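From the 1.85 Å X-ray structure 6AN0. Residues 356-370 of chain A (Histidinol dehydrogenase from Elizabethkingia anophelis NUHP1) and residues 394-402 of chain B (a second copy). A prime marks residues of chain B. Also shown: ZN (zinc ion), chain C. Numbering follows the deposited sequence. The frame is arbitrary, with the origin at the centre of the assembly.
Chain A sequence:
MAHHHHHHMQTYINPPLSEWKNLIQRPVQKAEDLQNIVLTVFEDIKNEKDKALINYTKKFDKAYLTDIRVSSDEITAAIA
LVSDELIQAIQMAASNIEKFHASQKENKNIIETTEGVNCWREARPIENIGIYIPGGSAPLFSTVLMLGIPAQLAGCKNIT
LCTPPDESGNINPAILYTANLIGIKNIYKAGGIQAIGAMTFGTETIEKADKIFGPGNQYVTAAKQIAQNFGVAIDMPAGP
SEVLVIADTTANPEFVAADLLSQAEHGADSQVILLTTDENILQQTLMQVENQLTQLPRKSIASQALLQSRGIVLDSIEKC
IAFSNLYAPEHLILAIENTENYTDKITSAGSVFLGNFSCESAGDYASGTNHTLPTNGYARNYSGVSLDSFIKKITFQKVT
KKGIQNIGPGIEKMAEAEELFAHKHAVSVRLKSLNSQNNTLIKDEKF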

# COMPACT_ATOMS: atom_id res chain seq x y z
N ASN A 356 18.65 -24.28 10.67
CA ASN A 356 18.19 -24.75 11.97
C ASN A 356 18.33 -23.73 13.09
O ASN A 356 17.72 -23.90 14.15
CB ASN A 356 18.95 -26.03 12.36
CG ASN A 356 18.48 -27.25 11.57
OD1 ASN A 356 17.46 -27.20 10.88
ND2 ASN A 356 19.22 -28.35 11.68
N PHE A 357 19.14 -22.69 12.93
CA PHE A 357 19.34 -21.76 14.03
C PHE A 357 18.59 -20.44 13.84
O PHE A 357 18.73 -19.53 14.66
CB PHE A 357 20.84 -21.55 14.26
CG PHE A 357 21.52 -22.81 14.70
CD1 PHE A 357 21.43 -23.22 16.02
CD2 PHE A 357 22.16 -23.63 13.79
CE1 PHE A 357 22.02 -24.41 16.44
CE2 PHE A 357 22.74 -24.83 14.20
CZ PHE A 357 22.67 -25.21 15.53
N SER A 358 17.76 -20.34 12.80
CA SER A 358 16.93 -19.17 12.55
C SER A 358 15.55 -19.45 13.13
O SER A 358 14.67 -19.95 12.45
CB SER A 358 16.85 -18.86 11.05
OG SER A 358 18.13 -18.64 10.47
N CYS A 359 15.35 -19.14 14.40
CA CYS A 359 14.02 -19.36 14.96
C CYS A 359 13.14 -18.13 14.74
O CYS A 359 13.61 -17.01 14.54
CB CYS A 359 14.09 -19.72 16.45
SG CYS A 359 14.89 -18.49 17.51
N GLU A 360 11.82 -18.37 14.76
CA GLU A 360 10.91 -17.25 14.53
C GLU A 360 10.97 -16.24 15.67
O GLU A 360 10.80 -15.04 15.43
CB GLU A 360 9.48 -17.77 14.35
CG GLU A 360 8.47 -16.65 14.03
CD GLU A 360 7.04 -17.17 13.96
OE1 GLU A 360 6.85 -18.34 13.58
OE2 GLU A 360 6.10 -16.41 14.29
N SER A 361 11.21 -16.70 16.90
CA SER A 361 11.34 -15.79 18.03
C SER A 361 12.38 -14.71 17.77
O SER A 361 12.22 -13.57 18.20
CB SER A 361 11.69 -16.56 19.31
OG SER A 361 10.65 -17.45 19.63
N ALA A 362 13.47 -15.06 17.07
CA ALA A 362 14.50 -14.05 16.78
C ALA A 362 13.96 -12.94 15.89
O ALA A 362 14.25 -11.76 16.11
CB ALA A 362 15.73 -14.71 16.14
N GLY A 363 13.18 -13.29 14.87
CA GLY A 363 12.57 -12.27 14.04
C GLY A 363 11.50 -11.50 14.78
O GLY A 363 11.33 -10.29 14.58
N ASP A 364 10.76 -12.19 15.66
CA ASP A 364 9.75 -11.52 16.48
C ASP A 364 10.36 -10.40 17.31
O ASP A 364 9.71 -9.37 17.54
CB ASP A 364 9.07 -12.52 17.41
CG ASP A 364 8.09 -13.43 16.70
OD1 ASP A 364 7.75 -13.15 15.52
OD2 ASP A 364 7.69 -14.44 17.32
N TYR A 365 11.59 -10.58 17.79
CA TYR A 365 12.14 -9.70 18.81
C TYR A 365 13.35 -8.90 18.36
O TYR A 365 13.40 -7.69 18.59
CB TYR A 365 12.51 -10.50 20.07
CG TYR A 365 11.32 -10.95 20.87
CD1 TYR A 365 10.58 -10.03 21.61
CD2 TYR A 365 10.94 -12.28 20.89
CE1 TYR A 365 9.48 -10.44 22.35
CE2 TYR A 365 9.85 -12.70 21.63
CZ TYR A 365 9.12 -11.78 22.35
OH TYR A 365 8.03 -12.20 23.08
N ALA A 366 14.36 -9.54 17.75
CA ALA A 366 15.68 -8.92 17.80
C ALA A 366 16.54 -9.00 16.54
O ALA A 366 17.56 -8.29 16.50
CB ALA A 366 16.49 -9.54 18.95
N SER A 367 16.22 -9.82 15.53
CA SER A 367 17.13 -9.95 14.39
C SER A 367 17.24 -8.66 13.60
O SER A 367 18.31 -8.35 13.04
CB SER A 367 16.68 -11.09 13.48
OG SER A 367 15.52 -10.74 12.75
N GLY A 368 16.17 -7.87 13.55
CA GLY A 368 16.13 -6.62 12.83
C GLY A 368 15.03 -6.53 11.80
O GLY A 368 14.66 -5.42 11.39
N THR A 369 14.50 -7.67 11.34
CA THR A 369 13.38 -7.65 10.42
C THR A 369 12.12 -7.21 11.16
O THR A 369 12.09 -7.15 12.39
CB THR A 369 13.16 -9.04 9.81
OG1 THR A 369 12.91 -9.99 10.87
CG2 THR A 369 14.39 -9.49 9.03
N ASN A 370 11.07 -6.90 10.40
CA ASN A 370 9.83 -6.41 11.00
C ASN A 370 8.86 -7.56 11.24
O ASN A 370 8.61 -8.36 10.34
CB ASN A 370 9.17 -5.37 10.10
CG ASN A 370 8.34 -4.41 10.89
OD1 ASN A 370 7.29 -4.77 11.42
ND2 ASN A 370 8.82 -3.17 11.02
N ILE B 394 9.77 -9.50 0.42
CA ILE B 394 9.85 -10.56 1.42
C ILE B 394 11.14 -10.37 2.22
O ILE B 394 12.21 -10.17 1.64
CB ILE B 394 9.83 -11.94 0.74
CG1 ILE B 394 8.53 -12.11 -0.08
CG2 ILE B 394 9.99 -13.06 1.78
CD1 ILE B 394 8.46 -13.44 -0.82
N THR B 395 11.05 -10.45 3.55
CA THR B 395 12.26 -10.37 4.36
C THR B 395 12.80 -11.77 4.64
O THR B 395 12.03 -12.73 4.79
CB THR B 395 12.02 -9.62 5.67
OG1 THR B 395 10.92 -10.21 6.36
CG2 THR B 395 11.69 -8.15 5.37
N PHE B 396 14.12 -11.88 4.63
CA PHE B 396 14.85 -13.12 4.83
C PHE B 396 15.83 -12.93 5.98
O PHE B 396 16.46 -11.87 6.09
CB PHE B 396 15.65 -13.52 3.58
CG PHE B 396 14.80 -13.98 2.42
CD1 PHE B 396 14.60 -15.33 2.19
CD2 PHE B 396 14.22 -13.07 1.56
CE1 PHE B 396 13.82 -15.76 1.13
CE2 PHE B 396 13.43 -13.49 0.49
CZ PHE B 396 13.24 -14.85 0.29
N GLN B 397 16.01 -13.97 6.80
CA GLN B 397 17.13 -13.92 7.72
C GLN B 397 17.75 -15.29 7.90
O GLN B 397 17.06 -16.31 7.88
CB GLN B 397 16.72 -13.35 9.07
CG GLN B 397 15.67 -14.15 9.73
CD GLN B 397 15.10 -13.39 10.88
OE1 GLN B 397 15.54 -13.56 12.02
NE2 GLN B 397 14.15 -12.51 10.59
N LYS B 398 19.06 -15.29 8.10
CA LYS B 398 19.82 -16.50 8.37
C LYS B 398 20.67 -16.22 9.61
O LYS B 398 21.56 -15.37 9.58
CB LYS B 398 20.68 -16.90 7.18
CG LYS B 398 21.39 -18.24 7.38
CD LYS B 398 22.17 -18.63 6.13
CE LYS B 398 22.80 -20.00 6.25
NZ LYS B 398 23.78 -20.22 5.13
N VAL B 399 20.36 -16.91 10.70
CA VAL B 399 21.06 -16.76 11.97
C VAL B 399 21.96 -17.98 12.15
O VAL B 399 21.48 -19.12 12.05
CB VAL B 399 20.07 -16.63 13.13
CG1 VAL B 399 20.79 -16.48 14.46
CG2 VAL B 399 19.13 -15.46 12.88
N THR B 400 23.25 -17.75 12.41
CA THR B 400 24.20 -18.83 12.62
C THR B 400 24.20 -19.27 14.08
O THR B 400 23.53 -18.70 14.94
CB THR B 400 25.61 -18.42 12.20
OG1 THR B 400 26.09 -17.40 13.09
CG2 THR B 400 25.64 -17.89 10.77
N LYS B 401 25.00 -20.30 14.39
CA LYS B 401 25.15 -20.74 15.77
C LYS B 401 25.73 -19.63 16.64
O LYS B 401 25.26 -19.39 17.76
CB LYS B 401 26.03 -21.99 15.84
N LYS B 402 26.76 -18.93 16.14
CA LYS B 402 27.27 -17.77 16.86
C LYS B 402 26.21 -16.68 16.94
O LYS B 402 26.06 -16.00 17.96
CB LYS B 402 28.53 -17.23 16.16
ZN ZN C . 5.61 -14.45 17.96
O HOH W 1 20.38 -21.33 10.65
O HOH W 2 15.98 -16.09 13.22
O HOH W 3 5.08 -13.59 15.98
O HOH W 4 9.81 -8.12 7.86
O HOH W 5 5.36 -16.18 16.91

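This is a mostly buried, largely polar contact between two copies of the enzyme, in which a loop–helix–loop segment of chain A receives one side of a chain B strand through a few hydrogen bonds, three bridging waters and two small apolar patches. Together the two stretches bury 494 Å².

Gln397′ is the centre of the contact and has the largest covered area, 95 Å². Its CA-to-CB bond points toward chain A, and chi1 p with chi2 t extends the side chain so that its amide reaches Ala362 and Gly363 in the short helix and Ser367 and Thr369 in the loop that follows. Ser367 OG donates a hydrogen bond to Gln397′ OE1 at 2.9 Å. Gln397′ NE2 donates to Thr369 OG1 at 2.8 Å, but the N-H...acceptor angle of 120° makes this bond weak. Water 2 donates to both Gln397′ OE1 and Cys359 O, at 2.8 and 2.9 Å. A side-chain amide suits this site because it offers an acceptor and a donor on neighbouring atoms.

Gly363 lies beside this amide. An ideal CB on it would sit only 3.1 Å from Gln397′ NE2, so the absence of a side chain leaves the amide room. Ala362 is also small; its CB comes to 4.3 Å from Gln397′ OE1.

At the other end, Ser358 pairs with the strand backbone. Val399′ N donates to Ser358 OG at 2.8 Å, and the angle of 175° is nearly linear. Ser358 is short, and its m rotamer places the hydroxyl directly at the strand's amide. The backbones are close here, with Ser358 CA 4.8 Å from Val399′ CA.

Phe357 covers the neighbouring backbone. Its CB packs 3.3 Å from Val399′ O, and Lys401′ CA lies over one face of its ring. The Lys401′ side chain is not modelled beyond CB. Water 1 bridges the two backbones: it accepts from Phe357 N at 2.9 Å and donates to Val399′ O at 2.8 Å. Val399′ itself points its branched side chain toward chain A and is buried.

Thr369 and Thr395′ point toward each other. Thr369 CG2 meets Thr395′ CB at 4.1 Å, so Thr369 offers a methyl for packing as well as the hydroxyl that accepts from Gln397′. Water 4 links Thr395′ OG1 and Asn370 O, each at 2.8 Å.

The pattern follows the strand's alternation. Thr395′, Gln397′ and Val399′ point toward chain A; Phe396′ and Lys398′ point away.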